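Local atomic coordinates of PipY (Synechococcus elongatus, PDB entry 5NLC), a protein that binds pyridoxal 5'-phosphate on a modified TIM barrel and is probably involved in the homeostasis of this vitamin B6 cofactor. Residues F44-N47 with E51-A54; E163-F168 with V202-T207. All blocks are in the same frame, centred on the assembly; numbering follows the deposited sequence.

Contact 1: F44-N47 with E51-A54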
loop_
_atom_site.group_PDB
_atom_site.type_symbol
_atom_site.label_atom_id
_atom_site.label_comp_id
_atom_site.label_asym_id
_atom_site.label_seq_id
_atom_site.Cartn_x
_atom_site.Cartn_y
_atom_site.Cartn_z
ATOM N N PHE A 44 8.826 2.715 -4.091
ATOM C CA PHE A 44 9.507 1.660 -3.390
ATOM C C PHE A 44 8.813 1.365 -2.113
ATOM O O PHE A 44 8.265 2.265 -1.467
ATOM C CB PHE A 44 10.959 2.046 -3.122
ATOM C CG PHE A 44 11.768 2.173 -4.368
ATOM C CD1 PHE A 44 11.771 3.359 -5.068
ATOM C CD2 PHE A 44 12.375 1.064 -4.931
ATOM C CE1 PHE A 44 12.480 3.510 -6.256
ATOM C CE2 PHE A 44 13.100 1.202 -6.119
ATOM C CZ PHE A 44 13.158 2.405 -6.794
ATOM N N GLY A 45 8.717 0.079 -1.805
ATOM C CA GLY A 45 7.942 -0.377 -0.689
ATOM C C GLY A 45 8.771 -1.248 0.275
ATOM O O GLY A 45 9.613 -2.085 -0.164
ATOM N N GLU A 46 8.501 -1.065 1.566
ATOM C CA GLU A 46 9.141 -1.881 2.598
ATOM C C GLU A 46 8.038 -2.467 3.477
ATOM O O GLU A 46 6.990 -1.868 3.629
ATOM C CB GLU A 46 10.100 -1.054 3.414
ATOM C CG GLU A 46 11.383 -0.599 2.642
ATOM C CD GLU A 46 12.460 -1.667 2.525
ATOM O OE1 GLU A 46 12.509 -2.572 3.406
ATOM O OE2 GLU A 46 13.286 -1.623 1.537
ATOM N N ASN A 47 8.310 -3.606 4.098
ATOM C CA ASN A 47 7.298 -4.227 4.970
ATOM C C ASN A 47 7.419 -3.723 6.400
ATOM O O ASN A 47 6.444 -3.748 7.095
ATOM C CB ASN A 47 7.383 -5.746 5.009
ATOM C CG ASN A 47 6.780 -6.403 3.790
ATOM O OD1 ASN A 47 6.215 -5.744 2.885
ATOM N ND2 ASN A 47 6.933 -7.716 3.733
ATOM N N GLU A 51 13.652 -1.375 9.031
ATOM C CA GLU A 51 14.432 -1.746 7.856
ATOM C C GLU A 51 14.404 -0.652 6.797
ATOM O O GLU A 51 15.447 -0.355 6.194
ATOM C CB GLU A 51 13.941 -3.079 7.282
ATOM C CG GLU A 51 14.212 -4.248 8.220
ATOM C CD GLU A 51 13.402 -5.504 7.881
ATOM O OE1 GLU A 51 12.755 -5.599 6.788
ATOM O OE2 GLU A 51 13.424 -6.419 8.749
ATOM N N ALA A 52 13.257 0.008 6.613
ATOM C CA ALA A 52 13.189 1.143 5.707
ATOM C C ALA A 52 14.021 2.345 6.133
ATOM O O ALA A 52 14.784 2.856 5.335
ATOM C CB ALA A 52 11.767 1.595 5.480
ATOM N N ILE A 53 13.871 2.809 7.376
ATOM C CA ILE A 53 14.654 3.943 7.900
ATOM C C ILE A 53 16.128 3.735 7.647
ATOM O O ILE A 53 16.821 4.634 7.133
ATOM C CB ILE A 53 14.461 4.116 9.426
ATOM C CG1 ILE A 53 13.062 4.621 9.726
ATOM C CG2 ILE A 53 15.469 5.086 10.059
ATOM C CD1 ILE A 53 12.699 4.500 11.191
ATOM N N ALA A 54 16.616 2.541 7.977
ATOM C CA ALA A 54 18.038 2.263 7.835
ATOM C C ALA A 54 18.518 2.560 6.409
ATOM O O ALA A 54 19.581 3.122 6.206
ATOM C CB ALA A 54 18.350 0.818 8.213
HETATM O O HOH W 1 11.135 -3.917 5.123
#

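Contact 2: E163-F168 with V202-T207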
loop_
_atom_site.group_PDB
_atom_site.type_symbol
_atom_site.label_atom_id
_atom_site.label_comp_id
_atom_site.label_asym_id
_atom_site.label_seq_id
_atom_site.Cartn_x
_atom_site.Cartn_y
_atom_site.Cartn_z
ATOM N N GLU A 163 -10.714 -18.131 -5.697
ATOM C CA GLU A 163 -11.117 -17.448 -4.480
ATOM C C GLU A 163 -10.424 -16.059 -4.441
ATOM O O GLU A 163 -11.006 -15.071 -3.952
ATOM C CB GLU A 163 -10.752 -18.267 -3.255
ATOM C CG GLU A 163 -11.648 -19.431 -2.951
ATOM C CD GLU A 163 -11.032 -20.448 -1.980
ATOM O OE1 GLU A 163 -9.792 -20.474 -1.690
ATOM O OE2 GLU A 163 -11.802 -21.330 -1.557
ATOM N N THR A 164 -9.195 -15.964 -4.970
ATOM C CA THR A 164 -8.504 -14.692 -5.051
ATOM C C THR A 164 -9.152 -13.735 -6.042
ATOM O O THR A 164 -9.321 -12.536 -5.766
ATOM C CB THR A 164 -7.018 -14.898 -5.394
ATOM O OG1 THR A 164 -6.471 -15.740 -4.383
ATOM C CG2 THR A 164 -6.308 -13.564 -5.500
ATOM N N GLN A 165 -9.469 -14.219 -7.198
ATOM C CA GLN A 165 -10.205 -13.396 -8.178
ATOM C C GLN A 165 -11.478 -12.812 -7.567
ATOM O O GLN A 165 -11.753 -11.597 -7.694
ATOM C CB GLN A 165 -10.600 -14.259 -9.384
ATOM C CG GLN A 165 -11.339 -13.403 -10.408
ATOM C CD GLN A 165 -11.830 -14.202 -11.520
ATOM O OE1 GLN A 165 -12.705 -15.067 -11.300
ATOM N NE2 GLN A 165 -11.290 -13.964 -12.755
ATOM N N ALA A 166 -12.224 -13.655 -6.904
ATOM C CA ALA A 166 -13.498 -13.246 -6.312
ATOM C C ALA A 166 -13.245 -12.190 -5.225
ATOM O O ALA A 166 -13.992 -11.180 -5.107
ATOM C CB ALA A 166 -14.289 -14.445 -5.802
ATOM N N LEU A 167 -12.173 -12.377 -4.466
ATOM C CA LEU A 167 -11.806 -11.434 -3.409
ATOM C C LEU A 167 -11.484 -10.056 -3.936
ATOM O O LEU A 167 -11.973 -9.082 -3.330
ATOM C CB LEU A 167 -10.643 -11.969 -2.527
ATOM C CG LEU A 167 -10.071 -11.006 -1.475
ATOM C CD1 LEU A 167 -10.990 -10.774 -0.285
ATOM C CD2 LEU A 167 -8.757 -11.564 -1.000
ATOM N N PHE A 168 -10.670 -9.994 -5.020
ATOM C CA PHE A 168 -10.265 -8.751 -5.596
ATOM C C PHE A 168 -11.451 -8.019 -6.224
ATOM O O PHE A 168 -11.552 -6.783 -6.122
ATOM C CB PHE A 168 -9.122 -8.922 -6.564
ATOM C CG PHE A 168 -7.803 -9.366 -5.918
ATOM C CD1 PHE A 168 -7.463 -9.071 -4.597
ATOM C CD2 PHE A 168 -6.882 -10.025 -6.723
ATOM C CE1 PHE A 168 -6.206 -9.464 -4.096
ATOM C CE2 PHE A 168 -5.664 -10.411 -6.255
ATOM C CZ PHE A 168 -5.327 -10.132 -4.916
ATOM N N VAL A 202 -4.838 -6.829 -11.205
ATOM C CA VAL A 202 -4.925 -5.860 -12.271
ATOM C C VAL A 202 -6.242 -6.040 -13.036
ATOM O O VAL A 202 -6.939 -5.062 -13.304
ATOM C CB VAL A 202 -3.726 -5.959 -13.215
ATOM C CG1 VAL A 202 -3.947 -5.195 -14.514
ATOM C CG2 VAL A 202 -2.452 -5.565 -12.528
ATOM N N ALA A 203 -6.612 -7.287 -13.348
ATOM C CA ALA A 203 -7.852 -7.515 -14.095
ATOM C C ALA A 203 -9.073 -7.070 -13.258
ATOM O O ALA A 203 -10.102 -6.793 -13.826
ATOM C CB ALA A 203 -7.988 -8.999 -14.477
ATOM N N GLU A 204 -8.965 -7.037 -11.925
ATOM C CA GLU A 204 -10.055 -6.603 -11.093
ATOM C C GLU A 204 -9.938 -5.151 -10.611
ATOM O O GLU A 204 -10.715 -4.733 -9.744
ATOM C CB GLU A 204 -10.233 -7.518 -9.924
ATOM C CG GLU A 204 -10.515 -8.951 -10.272
ATOM C CD GLU A 204 -11.772 -9.167 -11.083
ATOM O OE1 GLU A 204 -12.707 -8.365 -10.953
ATOM O OE2 GLU A 204 -11.777 -10.120 -11.895
ATOM N N GLY A 205 -9.036 -4.390 -11.200
ATOM C CA GLY A 205 -9.043 -2.937 -11.064
ATOM C C GLY A 205 -8.029 -2.405 -10.060
ATOM O O GLY A 205 -8.151 -1.252 -9.630
ATOM N N ALA A 206 -7.030 -3.215 -9.655
ATOM C CA ALA A 206 -5.923 -2.690 -8.777
ATOM C C ALA A 206 -5.300 -1.443 -9.351
ATOM O O ALA A 206 -5.077 -1.337 -10.578
ATOM C CB ALA A 206 -4.800 -3.716 -8.580
ATOM N N THR A 207 -4.988 -0.511 -8.502
ATOM C CA THR A 207 -4.194 0.632 -8.912
ATOM C C THR A 207 -2.745 0.596 -8.389
ATOM O O THR A 207 -1.904 1.331 -8.906
ATOM C CB THR A 207 -4.857 1.938 -8.497
ATOM O OG1 THR A 207 -4.961 2.000 -7.069
ATOM C CG2 THR A 207 -6.306 2.097 -9.192
#

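Contact 1: F44-N47 with E51-A54
E46, the last residue of strand 43-46, meets A52 in helix 49-56, the helix that follows it in a beta-alpha-beta unit. F44 and G45 precede it on the strand, bonded through their backbones to the neighbouring strands. E46 directs its side chain at the helix: CG rests on A52 CB at 3.6 Å, and alanine suits a helix this near a strand. With E46 CG beside the backbone N (chi1 -70°), the bend at chi2 (-80°) swings OE1 to the E51 side, 4.2 Å from E51 CB, leaving OE2 for a hydrogen bond with S25 OG and a salt bridge with K55 NZ. The carboxylate planes stand almost perpendicular, the OE1 atoms of E46 and E51 4.5 Å apart. One water donates to both, at 2.6 Å from E46 OE1 and 2.9 Å from E51 OE1, and accepts a weak bond from the backbone N of N47, the cofactor-binding residue that follows the strand. An alanine for E46 would probably cost K55 this salt bridge, S25 a hydrogen bond and the water one of its three partners. Two carboxylates this close would probably repel if both were charged; the shared water, with S25 and K55 on E46 OE2, is likely to ease this.

Contact 2: E163-F168 with V202-T207
A Schellman motif ends helix 198-203, and the residue that leaves the helix there, E204, packs against the flank of helix 161-181. G205 is the C-prime residue: its N bonds to V202 O at 3.0 Å, while A206 N reaches back to A201 O. Its positive phi calls for glycine, since a CB would be jammed against the carbonyl O of E204.

E204 carries its half of the contact with the whole length of its side chain. Its CB faces F168 CB at 3.8 Å, aliphatic carbon against aliphatic carbon, and its CG lies 3.9 Å from the backbone O of Q165, one turn earlier on the helix. The bend at chi2, -60°, brings the carboxylate back alongside Q165, where OE2 comes to 3.6 Å from Q165 CG. Q165 sends CG anti to its own N (chi1 -179°) and runs extended past that carboxylate. Amide and carboxylate planes are turned 75° apart, and Q165 NE2 stays 4.0 Å from E204 OE2, so this is contact along a methylene chain and not a hydrogen bond. The charge is met on the same helix: E204 OE1 forms a salt bridge with R172 NH1. Glutamate suits the place because its methylenes pack on F168 while its acid end reaches an arginine one turn further on.

F168 offers E204 only the base of its side chain. Its ring leads away into the interior, against L200 and A201 of helix 198-203, as befits a large apolar residue between two helices. The contact thus joins neighbouring outer helices of the alpha/beta barrel, at the Schellman turn from which the chain passes through A206 and T207 into strand 208-211.

Overall arrangement
Contacts 1 and 2 lie on opposite sides of the chain's centre, their own centres about 26 Å apart and their nearest atoms about 12 Å apart, so neither touches the other. Both belong to the same parallel barrel. Contact 1 is the one at the cofactor site: N47 binds pyridoxal 5'-phosphate when it is present, and the side chain of E46 is about 4 Å from that of K26, the predicted attachment lysine, unmodified here. Contact 2 holds no cofactor-binding residue itself, yet it precedes strand 208-211, after which come the cofactor-binding G212 and T213; the side chain of F168 is about 7 Å from that of R210 and about 11 Å from that of S195, both cofactor-binding residues.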